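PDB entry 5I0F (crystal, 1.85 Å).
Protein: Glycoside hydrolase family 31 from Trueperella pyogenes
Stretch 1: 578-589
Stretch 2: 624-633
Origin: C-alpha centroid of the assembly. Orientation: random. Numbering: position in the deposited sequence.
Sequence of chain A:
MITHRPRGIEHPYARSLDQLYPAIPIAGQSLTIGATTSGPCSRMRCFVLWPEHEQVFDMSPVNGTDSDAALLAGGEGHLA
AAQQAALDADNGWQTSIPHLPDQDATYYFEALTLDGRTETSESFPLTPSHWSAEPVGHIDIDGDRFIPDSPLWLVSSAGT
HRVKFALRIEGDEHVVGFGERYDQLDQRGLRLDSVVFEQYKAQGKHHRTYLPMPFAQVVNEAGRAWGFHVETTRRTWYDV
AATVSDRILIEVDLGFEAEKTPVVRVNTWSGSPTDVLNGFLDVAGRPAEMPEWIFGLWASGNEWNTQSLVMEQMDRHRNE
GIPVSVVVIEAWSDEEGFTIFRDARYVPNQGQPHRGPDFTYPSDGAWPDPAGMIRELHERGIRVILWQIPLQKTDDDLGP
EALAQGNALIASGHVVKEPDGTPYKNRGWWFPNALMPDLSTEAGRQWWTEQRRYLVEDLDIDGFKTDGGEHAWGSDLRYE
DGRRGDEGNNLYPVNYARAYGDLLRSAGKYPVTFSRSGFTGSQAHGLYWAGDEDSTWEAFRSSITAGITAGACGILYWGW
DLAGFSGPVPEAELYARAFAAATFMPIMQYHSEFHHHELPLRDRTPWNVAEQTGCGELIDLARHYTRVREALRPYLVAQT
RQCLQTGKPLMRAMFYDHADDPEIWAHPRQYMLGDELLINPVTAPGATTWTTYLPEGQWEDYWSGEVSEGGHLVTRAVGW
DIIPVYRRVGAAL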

# COMPACT_ATOMS: atom_id res chain seq x y z
N ALA A 578 -10.78 -6.47 -18.69
CA ALA A 578 -9.70 -5.93 -17.89
C ALA A 578 -8.48 -5.61 -18.74
O ALA A 578 -7.78 -4.62 -18.49
N PHE A 579 -8.20 -6.47 -19.73
CA PHE A 579 -7.06 -6.24 -20.63
C PHE A 579 -7.30 -4.94 -21.44
O PHE A 579 -6.40 -4.12 -21.59
N ALA A 580 -8.54 -4.76 -21.92
CA ALA A 580 -8.92 -3.54 -22.66
C ALA A 580 -8.78 -2.29 -21.77
O ALA A 580 -8.21 -1.27 -22.18
N ALA A 581 -9.25 -2.39 -20.53
CA ALA A 581 -9.15 -1.27 -19.62
C ALA A 581 -7.71 -0.91 -19.32
O ALA A 581 -7.36 0.28 -19.32
N ALA A 582 -6.90 -1.95 -19.03
CA ALA A 582 -5.50 -1.77 -18.69
C ALA A 582 -4.72 -1.08 -19.80
O ALA A 582 -3.74 -0.37 -19.53
N THR A 583 -5.16 -1.28 -21.05
CA THR A 583 -4.57 -0.63 -22.22
C THR A 583 -4.62 0.91 -22.13
O THR A 583 -3.76 1.60 -22.70
N PHE A 584 -5.63 1.44 -21.43
CA PHE A 584 -5.81 2.88 -21.27
C PHE A 584 -5.57 3.34 -19.82
O PHE A 584 -6.28 4.23 -19.33
N MET A 585 -4.56 2.77 -19.17
CA MET A 585 -4.08 3.18 -17.87
C MET A 585 -2.58 3.41 -17.89
O MET A 585 -1.92 3.01 -18.86
N PRO A 586 -2.02 4.08 -16.85
CA PRO A 586 -0.61 4.50 -16.96
C PRO A 586 0.40 3.35 -17.12
O PRO A 586 1.19 3.38 -18.06
N ILE A 587 0.28 2.31 -16.28
CA ILE A 587 1.13 1.12 -16.36
C ILE A 587 0.25 -0.09 -16.62
O ILE A 587 -0.72 -0.34 -15.88
N MET A 588 0.58 -0.80 -17.70
CA MET A 588 -0.17 -1.96 -18.17
C MET A 588 0.64 -3.22 -17.88
O MET A 588 1.75 -3.39 -18.42
N GLN A 589 0.10 -4.11 -17.05
CA GLN A 589 0.85 -5.23 -16.53
C GLN A 589 -0.04 -6.40 -16.17
O GLN A 589 -1.08 -6.22 -15.51
N HIS A 624 -4.60 -7.50 -30.49
CA HIS A 624 -5.34 -6.27 -30.81
C HIS A 624 -5.07 -5.14 -29.81
O HIS A 624 -4.66 -4.04 -30.19
N TYR A 625 -5.29 -5.41 -28.53
CA TYR A 625 -5.06 -4.37 -27.52
C TYR A 625 -3.58 -4.01 -27.33
O TYR A 625 -3.29 -2.84 -27.01
N THR A 626 -2.66 -4.95 -27.55
CA THR A 626 -1.24 -4.60 -27.46
C THR A 626 -0.82 -3.73 -28.66
O THR A 626 -0.02 -2.82 -28.48
N ARG A 627 -1.42 -3.94 -29.84
CA ARG A 627 -1.24 -3.00 -30.95
C ARG A 627 -1.76 -1.61 -30.57
O ARG A 627 -1.11 -0.61 -30.87
N VAL A 628 -2.93 -1.54 -29.92
CA VAL A 628 -3.48 -0.28 -29.45
C VAL A 628 -2.52 0.38 -28.44
O VAL A 628 -2.20 1.60 -28.55
N ARG A 629 -2.02 -0.43 -27.52
CA ARG A 629 -1.08 0.07 -26.51
C ARG A 629 0.17 0.67 -27.17
O ARG A 629 0.62 1.78 -26.80
N GLU A 630 0.70 -0.02 -28.19
CA GLU A 630 1.88 0.48 -28.90
C GLU A 630 1.57 1.81 -29.58
O GLU A 630 2.36 2.74 -29.46
N ALA A 631 0.43 1.89 -30.26
CA ALA A 631 -0.02 3.14 -30.90
C ALA A 631 -0.23 4.30 -29.91
O ALA A 631 -0.09 5.47 -30.29
N LEU A 632 -0.60 3.98 -28.66
CA LEU A 632 -0.75 4.98 -27.61
C LEU A 632 0.56 5.49 -27.05
O LEU A 632 0.54 6.49 -26.35
N ARG A 633 1.68 4.84 -27.32
CA ARG A 633 2.93 5.23 -26.64
C ARG A 633 3.27 6.72 -26.78
O ARG A 633 3.58 7.35 -25.77

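Two helical segments, 578-583 and 624-633, run nearly parallel, 6° apart and 9.6 Å between axes at closest approach, and the contact is organised around one buried arginine. R629 points toward the first stretch with chi1 t, chi2 p and chi3 t, and its long side chain carries the guanidinium to the backbone oxygens of T583, M585 and P586. These three oxygens accept no backbone hydrogen bond from within their own stretch, and arginine, with several planar donors, can gather them. R629 NH1 donates to T583 O at 2.8 Å and to M585 O at 2.7 Å; R629 NH2 donates to P586 O at 2.8 Å and makes a weak second bond to M585 O at 3.2 Å. All three oxygens lie near the guanidinium plane, where the N-H bonds point.

A water extends this network. It accepts from R629 NH2 at 2.9 Å and from M588 N at 3.0 Å, so the amide of M588 is satisfied too. R629 NE finds its partner elsewhere in the structure, leaving no nitrogen of the guanidinium unpaired despite its burial. M588, extended in t, t, t and pointing toward the second stretch, supplies the apolar complement: its CB lies over one guanidinium face, and M588 SD is 3.6 Å from R629 CG, so the thioether packs against the aliphatic part of the arginine.

T583 is the knob of the interface, its side chain sitting among Y625, V628, R629 and L632. In rotamer m, T583 OG1 donates to F579 O at 2.9 Å, one turn back in its own helix, which satisfies the hydroxyl as a donor without a polar partner across the contact. Its methyl can then pack as a hydrocarbon, with T583 CG2 3.7 Å from V628 CG1. A small, branched residue suits this pocket.

Y625 (chi1 m) points toward the first helix and lays a ring face against A580, with A580 CB 3.6 Å from the Y625 ring centroid in a CH-pi contact; the small alanine allows this close approach, while Y625 OH is hydrogen-bonded elsewhere in the structure. F579, in t, leaves its backbone sideways, but its ring reaches across and meets the second helix edge-on, with F579 CD1 3.6 Å from Y625 CB. F584 (m) starts away from the second stretch, yet its ring end returns. Over one face sits L632 CD1, 4.2 Å from the F584 ring centroid in a second CH-pi contact, and V628 CG1 lies 3.8 Å from F584 CZ.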

# COMPACT_ATOMS: atom_id res chain seq x y z
CB ALA A 578 -9.34 -6.91 -16.78
CB PHE A 579 -6.82 -7.46 -21.53
CG PHE A 579 -5.44 -7.53 -22.15
CD1 PHE A 579 -5.11 -6.77 -23.27
CD2 PHE A 579 -4.48 -8.41 -21.65
CE1 PHE A 579 -3.86 -6.85 -23.86
CE2 PHE A 579 -3.22 -8.51 -22.24
CZ PHE A 579 -2.90 -7.72 -23.33
CB ALA A 580 -10.34 -3.67 -23.20
CB ALA A 581 -9.89 -1.54 -18.33
CB ALA A 582 -4.86 -3.12 -18.33
CB THR A 583 -5.26 -1.16 -23.51
OG1 THR A 583 -5.05 -2.56 -23.59
CG2 THR A 583 -4.74 -0.53 -24.78
CB PHE A 584 -7.23 3.27 -21.73
CG PHE A 584 -7.44 3.06 -23.19
CD1 PHE A 584 -7.86 1.84 -23.69
CD2 PHE A 584 -7.16 4.08 -24.09
CE1 PHE A 584 -8.01 1.64 -25.05
CE2 PHE A 584 -7.32 3.89 -25.46
CZ PHE A 584 -7.75 2.67 -25.94
CB MET A 585 -4.45 2.13 -16.81
CG MET A 585 -5.96 2.05 -16.58
SD MET A 585 -6.52 0.69 -15.53
CE MET A 585 -8.28 0.78 -15.74
CB PRO A 586 -0.37 5.29 -15.66
CG PRO A 586 -1.75 5.76 -15.26
CD PRO A 586 -2.67 4.64 -15.65
CB ILE A 587 1.96 0.90 -15.09
CG1 ILE A 587 2.76 2.16 -14.73
CG2 ILE A 587 2.85 -0.32 -15.21
CD1 ILE A 587 3.80 2.57 -15.73
CB MET A 588 -0.43 -1.82 -19.67
CG MET A 588 -1.23 -2.97 -20.25
SD MET A 588 -1.29 -2.87 -22.05
CE MET A 588 -2.49 -4.16 -22.36
CB GLN A 589 1.60 -4.77 -15.27
CG GLN A 589 2.46 -5.82 -14.56
CD GLN A 589 2.02 -6.19 -13.14
OE1 GLN A 589 2.82 -6.66 -12.34
NE2 GLN A 589 0.74 -5.98 -12.83
CB HIS A 624 -6.85 -6.60 -30.90
CG HIS A 624 -7.76 -5.41 -30.88
ND1 HIS A 624 -7.81 -4.48 -31.90
CD2 HIS A 624 -8.70 -5.03 -29.98
CE1 HIS A 624 -8.71 -3.56 -31.61
NE2 HIS A 624 -9.27 -3.87 -30.46
CB TYR A 625 -5.76 -4.73 -26.20
CG TYR A 625 -7.26 -4.53 -26.28
CD1 TYR A 625 -7.81 -3.25 -26.48
CD2 TYR A 625 -8.13 -5.61 -26.17
CE1 TYR A 625 -9.19 -3.04 -26.55
CE2 TYR A 625 -9.51 -5.42 -26.25
CZ TYR A 625 -10.04 -4.15 -26.47
OH TYR A 625 -11.41 -3.98 -26.53
CB THR A 626 -0.31 -5.80 -27.16
OG1 THR A 626 -0.76 -6.46 -25.97
CG2 THR A 626 1.09 -5.35 -26.88
CB ARG A 627 -1.95 -3.46 -32.25
CG ARG A 627 -1.19 -4.48 -33.09
CD ARG A 627 -1.87 -4.76 -34.44
NE ARG A 627 -3.24 -5.33 -34.31
CZ ARG A 627 -3.58 -6.63 -34.38
NH1 ARG A 627 -2.68 -7.59 -34.62
NH2 ARG A 627 -4.85 -6.98 -34.22
CB VAL A 628 -4.90 -0.46 -28.86
CG1 VAL A 628 -5.38 0.83 -28.21
CG2 VAL A 628 -5.89 -0.88 -29.97
CB ARG A 629 -0.70 -1.01 -25.53
CG ARG A 629 0.21 -0.55 -24.40
CD ARG A 629 -0.48 0.47 -23.53
NE ARG A 629 0.31 0.85 -22.35
CZ ARG A 629 -0.13 1.62 -21.35
NH1 ARG A 629 -1.37 2.06 -21.32
NH2 ARG A 629 0.68 1.91 -20.34
CB GLU A 630 2.42 -0.56 -29.91
CG GLU A 630 3.00 -1.81 -29.24
CD GLU A 630 4.25 -1.52 -28.45
OE1 GLU A 630 5.31 -1.34 -29.08
OE2 GLU A 630 4.21 -1.46 -27.19
CB ALA A 631 -1.30 2.91 -31.69
CB LEU A 632 -1.55 4.43 -26.43
CG LEU A 632 -3.05 4.31 -26.57
CD1 LEU A 632 -3.56 3.51 -25.36
CD2 LEU A 632 -3.71 5.68 -26.65
CB ARG A 633 4.15 4.40 -27.05
CG ARG A 633 5.28 4.65 -26.06
CD ARG A 633 6.35 3.59 -25.93
NE ARG A 633 5.90 2.19 -26.01
CZ ARG A 633 6.73 1.17 -25.81
NH1 ARG A 633 8.00 1.39 -25.47
NH2 ARG A 633 6.30 -0.09 -25.94
O HOH W 1 2.85 0.22 -19.33